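Local coordinates for protein TbpB (Actinobacillus pleuropneumoniae, PDB 3HOL) that probably binds host transferrin at the bacterial surface, as the lipoprotein component of a receptor for iron acquisition, at residues T194-V198 against A210-S214; T172-E176 against V260-K264; D127-N131 against K255-A259; V103-G107 against M246-F250. The contacts are given in a common frame with arbitrary orientation. Residue numbers count along the deposited sequence, not the author numbering.

Contact 1: T194-V198 against A210-S214; sequences TIYTV and AATAS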
loop_
_atom_site.group_PDB
_atom_site.type_symbol
_atom_site.label_atom_id
_atom_site.label_comp_id
_atom_site.label_asym_id
_atom_site.label_seq_id
_atom_site.Cartn_x
_atom_site.Cartn_y
_atom_site.Cartn_z
ATOM N N THR A 194 -28.644 -7.631 -11.801
ATOM C CA THR A 194 -27.721 -7.547 -10.666
ATOM C C THR A 194 -27.308 -8.943 -10.205
ATOM O O THR A 194 -28.156 -9.805 -9.985
ATOM C CB THR A 194 -28.356 -6.778 -9.522
ATOM O OG1 THR A 194 -28.753 -5.506 -10.018
ATOM C CG2 THR A 194 -27.348 -6.582 -8.341
ATOM N N ILE A 195 -26.003 -9.162 -10.049
ATOM C CA ILE A 195 -25.509 -10.493 -9.734
ATOM C C ILE A 195 -25.029 -10.532 -8.272
ATOM O O ILE A 195 -25.324 -11.467 -7.550
ATOM C CB ILE A 195 -24.390 -10.964 -10.725
ATOM C CG1 ILE A 195 -24.818 -10.823 -12.211
ATOM C CG2 ILE A 195 -23.980 -12.425 -10.436
ATOM C CD1 ILE A 195 -26.078 -11.715 -12.655
ATOM N N TYR A 196 -24.293 -9.502 -7.847
ATOM C CA TYR A 196 -23.911 -9.336 -6.463
ATOM C C TYR A 196 -24.124 -7.897 -6.052
ATOM O O TYR A 196 -24.010 -6.967 -6.880
ATOM C CB TYR A 196 -22.416 -9.642 -6.274
ATOM C CG TYR A 196 -21.991 -11.052 -6.642
ATOM C CD1 TYR A 196 -21.971 -12.065 -5.672
ATOM C CD2 TYR A 196 -21.558 -11.357 -7.932
ATOM C CE1 TYR A 196 -21.576 -13.364 -5.982
ATOM C CE2 TYR A 196 -21.128 -12.660 -8.259
ATOM C CZ TYR A 196 -21.176 -13.667 -7.271
ATOM O OH TYR A 196 -20.764 -14.963 -7.541
ATOM N N THR A 197 -24.363 -7.693 -4.766
ATOM C CA THR A 197 -24.150 -6.378 -4.206
ATOM C C THR A 197 -22.938 -6.500 -3.324
ATOM O O THR A 197 -22.596 -7.593 -2.872
ATOM C CB THR A 197 -25.368 -5.877 -3.387
ATOM O OG1 THR A 197 -25.692 -6.851 -2.384
ATOM C CG2 THR A 197 -26.593 -5.659 -4.322
ATOM N N VAL A 198 -22.262 -5.379 -3.099
ATOM C CA VAL A 198 -21.059 -5.384 -2.290
ATOM C C VAL A 198 -21.102 -4.280 -1.181
ATOM O O VAL A 198 -21.788 -3.260 -1.317
ATOM C CB VAL A 198 -19.772 -5.194 -3.148
ATOM C CG1 VAL A 198 -19.601 -6.297 -4.231
ATOM C CG2 VAL A 198 -19.757 -3.883 -3.787
ATOM N N ALA A 210 -17.801 -7.688 2.048
ATOM C CA ALA A 210 -18.561 -8.843 1.628
ATOM C C ALA A 210 -19.235 -8.659 0.279
ATOM O O ALA A 210 -19.615 -7.539 -0.097
ATOM C CB ALA A 210 -19.618 -9.194 2.728
ATOM N N ALA A 211 -19.417 -9.758 -0.457
ATOM C CA ALA A 211 -20.274 -9.706 -1.657
ATOM C C ALA A 211 -21.496 -10.552 -1.335
ATOM O O ALA A 211 -21.358 -11.674 -0.813
ATOM C CB ALA A 211 -19.541 -10.274 -2.904
ATOM N N THR A 212 -22.678 -10.013 -1.602
ATOM C CA THR A 212 -23.940 -10.730 -1.360
ATOM C C THR A 212 -24.526 -11.199 -2.666
ATOM O O THR A 212 -24.789 -10.363 -3.543
ATOM C CB THR A 212 -24.965 -9.797 -0.660
ATOM O OG1 THR A 212 -24.394 -9.368 0.575
ATOM C CG2 THR A 212 -26.319 -10.525 -0.403
ATOM N N ALA A 213 -24.676 -12.518 -2.827
ATOM C CA ALA A 213 -25.273 -13.055 -4.055
ATOM C C ALA A 213 -26.703 -12.575 -4.200
ATOM O O ALA A 213 -27.504 -12.718 -3.250
ATOM C CB ALA A 213 -25.229 -14.558 -4.073
ATOM N N SER A 214 -27.059 -12.032 -5.368
ATOM C CA SER A 214 -28.410 -11.462 -5.546
ATOM C C SER A 214 -29.459 -12.562 -5.785
ATOM O O SER A 214 -30.615 -12.369 -5.470
ATOM C CB SER A 214 -28.462 -10.427 -6.681
ATOM O OG SER A 214 -27.480 -9.405 -6.496
HETATM O O HOH W 1 -27.358 -8.758 -3.256
#

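Contact 2: T172-E176 against V260-K264; sequences TSQFE and VFSAK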
loop_
_atom_site.group_PDB
_atom_site.type_symbol
_atom_site.label_atom_id
_atom_site.label_comp_id
_atom_site.label_asym_id
_atom_site.label_seq_id
_atom_site.Cartn_x
_atom_site.Cartn_y
_atom_site.Cartn_z
ATOM N N THR A 172 -20.326 -5.860 -15.756
ATOM C CA THR A 172 -19.955 -4.470 -15.467
ATOM C C THR A 172 -20.060 -4.199 -13.969
ATOM O O THR A 172 -20.870 -4.843 -13.258
ATOM C CB THR A 172 -20.930 -3.475 -16.180
ATOM O OG1 THR A 172 -22.272 -3.743 -15.747
ATOM C CG2 THR A 172 -20.837 -3.652 -17.729
ATOM N N SER A 173 -19.249 -3.259 -13.481
ATOM C CA SER A 173 -19.234 -2.997 -12.062
ATOM C C SER A 173 -19.445 -1.510 -11.798
ATOM O O SER A 173 -19.050 -0.653 -12.605
ATOM C CB SER A 173 -17.900 -3.456 -11.472
ATOM O OG SER A 173 -16.864 -2.670 -12.004
ATOM N N GLN A 174 -20.040 -1.212 -10.649
ATOM C CA GLN A 174 -20.226 0.146 -10.201
ATOM C C GLN A 174 -20.144 0.180 -8.676
ATOM O O GLN A 174 -20.739 -0.665 -8.000
ATOM C CB GLN A 174 -21.555 0.727 -10.734
ATOM C CG GLN A 174 -21.810 2.186 -10.333
ATOM C CD GLN A 174 -23.036 2.815 -10.990
ATOM O OE1 GLN A 174 -23.257 2.659 -12.185
ATOM N NE2 GLN A 174 -23.839 3.544 -10.197
ATOM N N PHE A 175 -19.382 1.141 -8.137
ATOM C CA PHE A 175 -19.197 1.251 -6.694
ATOM C C PHE A 175 -19.422 2.693 -6.264
ATOM O O PHE A 175 -19.034 3.607 -6.981
ATOM C CB PHE A 175 -17.763 0.838 -6.291
ATOM C CG PHE A 175 -17.355 -0.531 -6.807
ATOM C CD1 PHE A 175 -17.630 -1.687 -6.063
ATOM C CD2 PHE A 175 -16.707 -0.649 -8.042
ATOM C CE1 PHE A 175 -17.279 -2.978 -6.575
ATOM C CE2 PHE A 175 -16.321 -1.924 -8.564
ATOM C CZ PHE A 175 -16.601 -3.076 -7.835
ATOM N N GLU A 176 -20.064 2.903 -5.116
ATOM C CA GLU A 176 -20.208 4.269 -4.614
ATOM C C GLU A 176 -19.452 4.376 -3.315
ATOM O O GLU A 176 -19.725 3.647 -2.377
ATOM C CB GLU A 176 -21.700 4.607 -4.403
ATOM C CG GLU A 176 -21.913 5.975 -3.809
ATOM C CD GLU A 176 -23.369 6.172 -3.341
ATOM O OE1 GLU A 176 -24.182 6.527 -4.200
ATOM O OE2 GLU A 176 -23.696 5.935 -2.143
ATOM N N VAL A 260 -12.942 -10.810 -9.742
ATOM C CA VAL A 260 -12.038 -9.651 -9.704
ATOM C C VAL A 260 -12.751 -8.451 -10.314
ATOM O O VAL A 260 -13.707 -8.617 -11.052
ATOM C CB VAL A 260 -10.696 -9.859 -10.518
ATOM C CG1 VAL A 260 -9.827 -10.992 -9.915
ATOM C CG2 VAL A 260 -10.990 -10.192 -12.037
ATOM N N PHE A 261 -12.279 -7.240 -10.015
ATOM C CA PHE A 261 -12.935 -6.048 -10.562
ATOM C C PHE A 261 -11.956 -4.900 -10.579
ATOM O O PHE A 261 -10.956 -4.913 -9.876
ATOM C CB PHE A 261 -14.215 -5.693 -9.757
ATOM C CG PHE A 261 -14.014 -5.688 -8.262
ATOM C CD1 PHE A 261 -13.564 -4.549 -7.596
ATOM C CD2 PHE A 261 -14.307 -6.819 -7.513
ATOM C CE1 PHE A 261 -13.372 -4.550 -6.208
ATOM C CE2 PHE A 261 -14.105 -6.829 -6.119
ATOM C CZ PHE A 261 -13.640 -5.690 -5.476
ATOM N N SER A 262 -12.203 -3.951 -11.470
ATOM C CA SER A 262 -11.458 -2.686 -11.480
ATOM C C SER A 262 -12.388 -1.582 -12.032
ATOM O O SER A 262 -13.304 -1.844 -12.824
ATOM C CB SER A 262 -10.187 -2.828 -12.350
ATOM O OG SER A 262 -10.520 -3.231 -13.677
ATOM N N ALA A 263 -12.154 -0.343 -11.599
ATOM C CA ALA A 263 -13.060 0.742 -11.904
ATOM C C ALA A 263 -12.350 2.069 -11.625
ATOM O O ALA A 263 -11.360 2.107 -10.929
ATOM C CB ALA A 263 -14.309 0.629 -11.039
ATOM N N LYS A 264 -12.905 3.157 -12.153
ATOM C CA LYS A 264 -12.299 4.482 -12.054
ATOM C C LYS A 264 -13.420 5.466 -11.775
ATOM O O LYS A 264 -14.513 5.296 -12.329
ATOM C CB LYS A 264 -11.655 4.789 -13.404
ATOM C CG LYS A 264 -11.277 6.238 -13.660
ATOM C CD LYS A 264 -10.717 6.393 -15.104
ATOM C CE LYS A 264 -10.330 7.857 -15.375
ATOM N NZ LYS A 264 -9.508 8.451 -14.256
#

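Contact 3: D127-N131 against K255-A259; sequences DFTSN and KSLFA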
loop_
_atom_site.group_PDB
_atom_site.type_symbol
_atom_site.label_atom_id
_atom_site.label_comp_id
_atom_site.label_asym_id
_atom_site.label_seq_id
_atom_site.Cartn_x
_atom_site.Cartn_y
_atom_site.Cartn_z
ATOM N N ASP A 127 -14.742 -9.736 -13.620
ATOM C CA ASP A 127 -14.442 -10.980 -14.298
ATOM C C ASP A 127 -14.400 -12.052 -13.212
ATOM O O ASP A 127 -14.355 -11.717 -12.019
ATOM C CB ASP A 127 -13.067 -10.864 -14.984
ATOM C CG ASP A 127 -13.151 -10.070 -16.288
ATOM O OD1 ASP A 127 -13.731 -10.614 -17.236
ATOM O OD2 ASP A 127 -12.627 -8.921 -16.334
ATOM N N PHE A 128 -14.383 -13.325 -13.609
ATOM C CA PHE A 128 -14.473 -14.415 -12.648
ATOM C C PHE A 128 -14.008 -15.694 -13.270
ATOM O O PHE A 128 -13.969 -15.828 -14.518
ATOM C CB PHE A 128 -15.933 -14.649 -12.143
ATOM C CG PHE A 128 -16.933 -15.008 -13.249
ATOM C CD1 PHE A 128 -17.130 -16.336 -13.642
ATOM C CD2 PHE A 128 -17.702 -14.021 -13.865
ATOM C CE1 PHE A 128 -18.046 -16.655 -14.672
ATOM C CE2 PHE A 128 -18.604 -14.335 -14.886
ATOM C CZ PHE A 128 -18.772 -15.664 -15.278
ATOM N N THR A 129 -13.698 -16.649 -12.389
ATOM C CA THR A 129 -13.660 -18.061 -12.807
ATOM C C THR A 129 -14.470 -18.876 -11.806
ATOM O O THR A 129 -14.409 -18.599 -10.598
ATOM C CB THR A 129 -12.216 -18.652 -12.988
ATOM O OG1 THR A 129 -12.312 -20.063 -13.275
ATOM C CG2 THR A 129 -11.298 -18.454 -11.710
ATOM N N SER A 130 -15.285 -19.814 -12.286
ATOM C CA SER A 130 -15.910 -20.736 -11.316
ATOM C C SER A 130 -14.923 -21.839 -10.924
ATOM O O SER A 130 -13.786 -21.887 -11.400
ATOM C CB SER A 130 -17.212 -21.324 -11.863
ATOM O OG SER A 130 -16.889 -22.364 -12.779
ATOM N N ASN A 131 -15.326 -22.701 -9.990
ATOM C CA ASN A 131 -14.569 -23.923 -9.777
ATOM C C ASN A 131 -14.986 -24.944 -10.847
ATOM O O ASN A 131 -15.813 -24.607 -11.724
ATOM C CB ASN A 131 -14.804 -24.456 -8.351
ATOM C CG ASN A 131 -16.216 -24.905 -8.113
ATOM O OD1 ASN A 131 -17.151 -24.542 -8.825
ATOM N ND2 ASN A 131 -16.392 -25.702 -7.053
ATOM N N LYS A 255 -15.792 -21.609 -1.917
ATOM C CA LYS A 255 -14.707 -21.756 -2.919
ATOM C C LYS A 255 -15.160 -22.113 -4.358
ATOM O O LYS A 255 -14.380 -22.648 -5.134
ATOM C CB LYS A 255 -13.619 -22.734 -2.454
ATOM C CG LYS A 255 -13.038 -22.441 -1.058
ATOM C CD LYS A 255 -11.978 -23.464 -0.714
ATOM C CE LYS A 255 -11.124 -22.976 0.457
ATOM N NZ LYS A 255 -11.578 -23.569 1.716
ATOM N N SER A 256 -16.388 -21.767 -4.708
ATOM C CA SER A 256 -16.951 -22.080 -6.040
ATOM C C SER A 256 -16.779 -20.941 -7.072
ATOM O O SER A 256 -17.165 -21.097 -8.224
ATOM C CB SER A 256 -18.433 -22.368 -5.912
ATOM O OG SER A 256 -19.096 -21.195 -5.471
ATOM N N LEU A 257 -16.237 -19.805 -6.639
ATOM C CA LEU A 257 -16.092 -18.636 -7.517
ATOM C C LEU A 257 -15.003 -17.712 -7.012
ATOM O O LEU A 257 -14.845 -17.534 -5.788
ATOM C CB LEU A 257 -17.429 -17.908 -7.666
ATOM C CG LEU A 257 -17.388 -17.153 -8.991
ATOM C CD1 LEU A 257 -18.355 -17.692 -10.057
ATOM C CD2 LEU A 257 -17.492 -15.674 -8.723
ATOM N N PHE A 258 -14.223 -17.169 -7.954
ATOM C CA PHE A 258 -13.207 -16.148 -7.690
ATOM C C PHE A 258 -13.526 -15.012 -8.621
ATOM O O PHE A 258 -13.532 -15.193 -9.828
ATOM C CB PHE A 258 -11.825 -16.739 -7.998
ATOM C CG PHE A 258 -10.648 -15.793 -7.835
ATOM C CD1 PHE A 258 -9.948 -15.717 -6.615
ATOM C CD2 PHE A 258 -10.144 -15.072 -8.938
ATOM C CE1 PHE A 258 -8.803 -14.934 -6.488
ATOM C CE2 PHE A 258 -9.016 -14.258 -8.818
ATOM C CZ PHE A 258 -8.333 -14.195 -7.598
ATOM N N ALA A 259 -13.817 -13.844 -8.061
ATOM C CA ALA A 259 -14.203 -12.692 -8.843
ATOM C C ALA A 259 -13.166 -11.583 -8.694
ATOM O O ALA A 259 -12.576 -11.424 -7.645
ATOM C CB ALA A 259 -15.596 -12.192 -8.355
#

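Contact 4: V103-G107 against M246-F250; sequences VYYKG and MAGKF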
loop_
_atom_site.group_PDB
_atom_site.type_symbol
_atom_site.label_atom_id
_atom_site.label_comp_id
_atom_site.label_asym_id
_atom_site.label_seq_id
_atom_site.Cartn_x
_atom_site.Cartn_y
_atom_site.Cartn_z
ATOM N N VAL A 103 -7.189 -15.763 -13.898
ATOM C CA VAL A 103 -8.007 -14.546 -13.642
ATOM C C VAL A 103 -7.220 -13.734 -12.599
ATOM O O VAL A 103 -6.669 -14.314 -11.622
ATOM C CB VAL A 103 -9.428 -14.925 -13.154
ATOM C CG1 VAL A 103 -10.302 -13.659 -12.841
ATOM C CG2 VAL A 103 -10.154 -15.829 -14.235
ATOM N N TYR A 104 -7.151 -12.413 -12.786
ATOM C CA TYR A 104 -6.292 -11.571 -11.928
ATOM C C TYR A 104 -6.800 -10.129 -11.772
ATOM O O TYR A 104 -7.647 -9.638 -12.556
ATOM C CB TYR A 104 -4.883 -11.534 -12.529
ATOM C CG TYR A 104 -4.835 -10.690 -13.784
ATOM C CD1 TYR A 104 -4.440 -9.339 -13.724
ATOM C CD2 TYR A 104 -5.249 -11.205 -15.007
ATOM C CE1 TYR A 104 -4.457 -8.542 -14.856
ATOM C CE2 TYR A 104 -5.241 -10.424 -16.142
ATOM C CZ TYR A 104 -4.867 -9.082 -16.046
ATOM O OH TYR A 104 -4.859 -8.281 -17.159
ATOM N N TYR A 105 -6.310 -9.449 -10.747
ATOM C CA TYR A 105 -6.271 -7.969 -10.785
ATOM C C TYR A 105 -4.915 -7.525 -10.332
ATOM O O TYR A 105 -4.247 -8.239 -9.559
ATOM C CB TYR A 105 -7.333 -7.337 -9.883
ATOM C CG TYR A 105 -6.971 -7.239 -8.387
ATOM C CD1 TYR A 105 -6.367 -6.079 -7.854
ATOM C CD2 TYR A 105 -7.305 -8.273 -7.505
ATOM C CE1 TYR A 105 -6.033 -5.983 -6.474
ATOM C CE2 TYR A 105 -7.017 -8.179 -6.109
ATOM C CZ TYR A 105 -6.390 -7.005 -5.617
ATOM O OH TYR A 105 -6.081 -6.898 -4.297
ATOM N N LYS A 106 -4.533 -6.307 -10.738
ATOM C CA LYS A 106 -3.366 -5.672 -10.163
ATOM C C LYS A 106 -3.477 -4.158 -10.264
ATOM O O LYS A 106 -4.346 -3.623 -10.986
ATOM C CB LYS A 106 -2.099 -6.138 -10.888
ATOM C CG LYS A 106 -2.144 -5.791 -12.413
ATOM C CD LYS A 106 -0.755 -5.739 -13.051
ATOM C CE LYS A 106 -0.139 -7.077 -13.223
ATOM N NZ LYS A 106 1.312 -6.946 -13.657
ATOM N N GLY A 107 -2.615 -3.484 -9.516
ATOM C CA GLY A 107 -2.510 -2.018 -9.539
ATOM C C GLY A 107 -1.125 -1.539 -9.158
ATOM O O GLY A 107 -0.329 -2.286 -8.572
ATOM N N MET A 246 -9.700 1.895 -8.485
ATOM C CA MET A 246 -9.793 0.864 -7.450
ATOM C C MET A 246 -9.815 -0.501 -8.132
ATOM O O MET A 246 -10.230 -0.627 -9.300
ATOM C CB MET A 246 -11.043 1.072 -6.567
ATOM C CG MET A 246 -12.346 1.054 -7.400
ATOM S SD MET A 246 -13.839 1.133 -6.361
ATOM C CE MET A 246 -13.990 -0.633 -5.820
ATOM N N ALA A 247 -9.359 -1.532 -7.418
ATOM C CA ALA A 247 -9.376 -2.887 -7.973
ATOM C C ALA A 247 -9.432 -3.837 -6.794
ATOM O O ALA A 247 -9.047 -3.467 -5.656
ATOM C CB ALA A 247 -8.123 -3.142 -8.838
ATOM N N GLY A 248 -9.948 -5.028 -7.023
ATOM C CA GLY A 248 -9.980 -6.015 -5.921
ATOM C C GLY A 248 -10.586 -7.326 -6.315
ATOM O O GLY A 248 -10.762 -7.622 -7.515
ATOM N N LYS A 249 -10.875 -8.151 -5.306
ATOM C CA LYS A 249 -11.315 -9.521 -5.592
ATOM C C LYS A 249 -12.167 -10.028 -4.449
ATOM O O LYS A 249 -12.161 -9.458 -3.339
ATOM C CB LYS A 249 -10.098 -10.470 -5.784
ATOM C CG LYS A 249 -9.473 -10.933 -4.440
ATOM C CD LYS A 249 -8.161 -11.723 -4.669
ATOM C CE LYS A 249 -7.694 -12.473 -3.406
ATOM N NZ LYS A 249 -7.532 -11.499 -2.247
ATOM N N PHE A 250 -12.900 -11.100 -4.711
ATOM C CA PHE A 250 -13.438 -11.858 -3.613
ATOM C C PHE A 250 -13.480 -13.338 -3.957
ATOM O O PHE A 250 -13.421 -13.735 -5.153
ATOM C CB PHE A 250 -14.822 -11.363 -3.146
ATOM C CG PHE A 250 -15.936 -11.575 -4.141
ATOM C CD1 PHE A 250 -16.527 -12.808 -4.278
ATOM C CD2 PHE A 250 -16.434 -10.496 -4.885
ATOM C CE1 PHE A 250 -17.595 -13.011 -5.175
ATOM C CE2 PHE A 250 -17.529 -10.669 -5.789
ATOM C CZ PHE A 250 -18.095 -11.948 -5.941
HETATM O O HOH W 2 -7.501 -8.591 -2.786
#

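Contact 1: T194-V198 against A210-S214
A beta hairpin of the N-lobe beta barrel brings strand 194-198 antiparallel to 210-213, and Ser214, Tyr196 and Thr197 give up the most surface to it. Ser214 lies just past the end of its strand yet prolongs the ladder: its N donates to Ile195 O at 2.8 Å, while its OG touches Thr194 CG2 at 3.4 Å. Ile195 and Tyr196 both face Leu188 of the preceding strand, a classic beta bulge on the other edge of 193-203. Tyr196, in a non-hydrogen-bonded pair with Ala213, sends its ring to the buried face shared with Val198, Ala211 and Ala213. The small alanines leave room for the ring, with Tyr196 CD1 4.1 Å from Ala211 CB, and Phe250 meets it edge-to-face from strand 245-251. Thr197 and Thr212 form the hydrogen-bonded pair, with Thr212 N to Thr197 O at 2.7 Å and Thr197 N to Thr212 O at 3.0 Å; their side chains lie on the opposite, partly exposed face. There a water bridges the strands: it lies 2.7 Å from Thr197 OG1, donates to Thr212 O at 3.0 Å, and makes a weak 3.3 Å bond with Ser214 OG.

Contact 2: T172-E176 against V260-K264
Phe175 and Phe261 meet inside the N-lobe beta barrel, reaching toward each other from strands 171-178 and 257-265. Both strands pair antiparallel with 119-133, which separates them in the sheet; the barrel wall coils round, so the two short segments, 7.5 Å apart at their axes, differ by 61° in direction, and mainly side chains fill the gap. The rings start from different rotamers: Phe175 has chi1 in the m well and Phe261 in the p well, each with chi2 near perpendicular. The result is an oblique aromatic pair, centroids 5.0 Å apart and planes at 41°, in which Phe175 CZ comes within 3.4 Å of Phe261 CD1 and Phe175 CE1 lies over one face of the Phe261 ring. Ala263 fits at the edge of the Phe175 ring, with Ala263 CB 4.0 Å from Phe175 CD2. Ser173, also p, points inward too, but its hydroxyl is bonded to Ser125 O of the intervening strand. Ser262 points away and bonds Ser86 on the strand 84-91. With the serine hydroxyls satisfied elsewhere, this meeting is essentially apolar: two phenyl rings and a methyl group joining barrel strands by van der Waals packing, without backbone pairing between them.

Contact 3: D127-N131 against K255-A259
Strand 127-130 runs nearly antiparallel to 257-259, the axes 165° apart in direction and 4.8 Å at closest approach, and this pairing of the first and last strands closes the N-lobe beta barrel. Phe128-Ala259 and Ser130-Leu257 are non-hydrogen-bonded pairs, with CA-CA distances of 4.2 and 4.3 Å; between them Thr129 and Phe258 form the hydrogen-bonded pair, each N donating to the other's O at 3.0 Å. Asn131 N to Ser256 O, also 3.0 Å, carries the ladder past both strand ends. CA-H...O contacts fill the spaces, such as Phe128 CA to Phe258 O at 3.1 Å. On the face shared by Phe128, Ser130, Leu257 and Ala259, Leu257 CD2 packs 3.9 Å from Phe128 CB, while the Phe128 ring leads away to edge-to-face contacts with Phe227 and Tyr171. The other face holds Thr129 and Phe258; Thr129 CG2 lies 4.1 Å from Phe258 CB, and both side chains touch Val32 of strand 29-33. Polar ends find partners elsewhere: Asp127 bonds Ser161 and forms a salt bridge with Lys75, and Asn131, its CB pointing across to 3.7 Å from Lys255 O, bonds Arg140 and Asp45. The seam thus depends mainly on main-chain hydrogen bonds, which need no particular side chains, while mostly apolar groups pack on its two faces and the polar ends tie it to surrounding segments.

Contact 4: V103-G107 against M246-F250
The Tyr105 ring lies flat over the backbone of Gly248, whose CA sits 3.6 Å from the ring centroid and only 10° off its normal, a CH-pi contact over the face. The ring also reaches the residues before and after Gly248: Tyr105 CD1 is 3.6 Å from Ala247 CB, and Tyr105 CE2 is 3.9 Å from Lys249 CB. At the far end of the ring a water joins the two segments, 2.7 Å from Tyr105 OH and accepting from Lys249 NZ at 3.0 Å. The Lys249 ammonium also makes a cation-pi contact with Tyr30. Although the axes run 145° apart in direction, this is face-to-face packing of two sheets without main-chain pairing. Strand 101-107 lies between 29-33 and 84-91 in the five-stranded sheet, probably the N-lobe handle; strand 245-251 lies between 231-239 and 257-265 in the barrel wall, so Tyr105 sits at the junction of the two sheets.

How the contacts relate
All four contacts belong to or abut the N-lobe barrel, but they serve different geometries. Contacts 1 and 3 are ladders between adjacent strands, one within a local hairpin and the other between distant parts of the chain; contact 1 is partly exposed and includes water, whereas contact 3 is mostly buried. Contacts 2 and 4 are fully buried and rely on aromatic side chains, one within the barrel and one where it meets a second sheet. Strand 257-265 serves both contacts 2 and 3, and also pairs with the barrel strand of contact 4, Phe261 N lying 2.9 Å from Gly248 O. Contact 1 reaches the others through Val198, Tyr196 and Ala211.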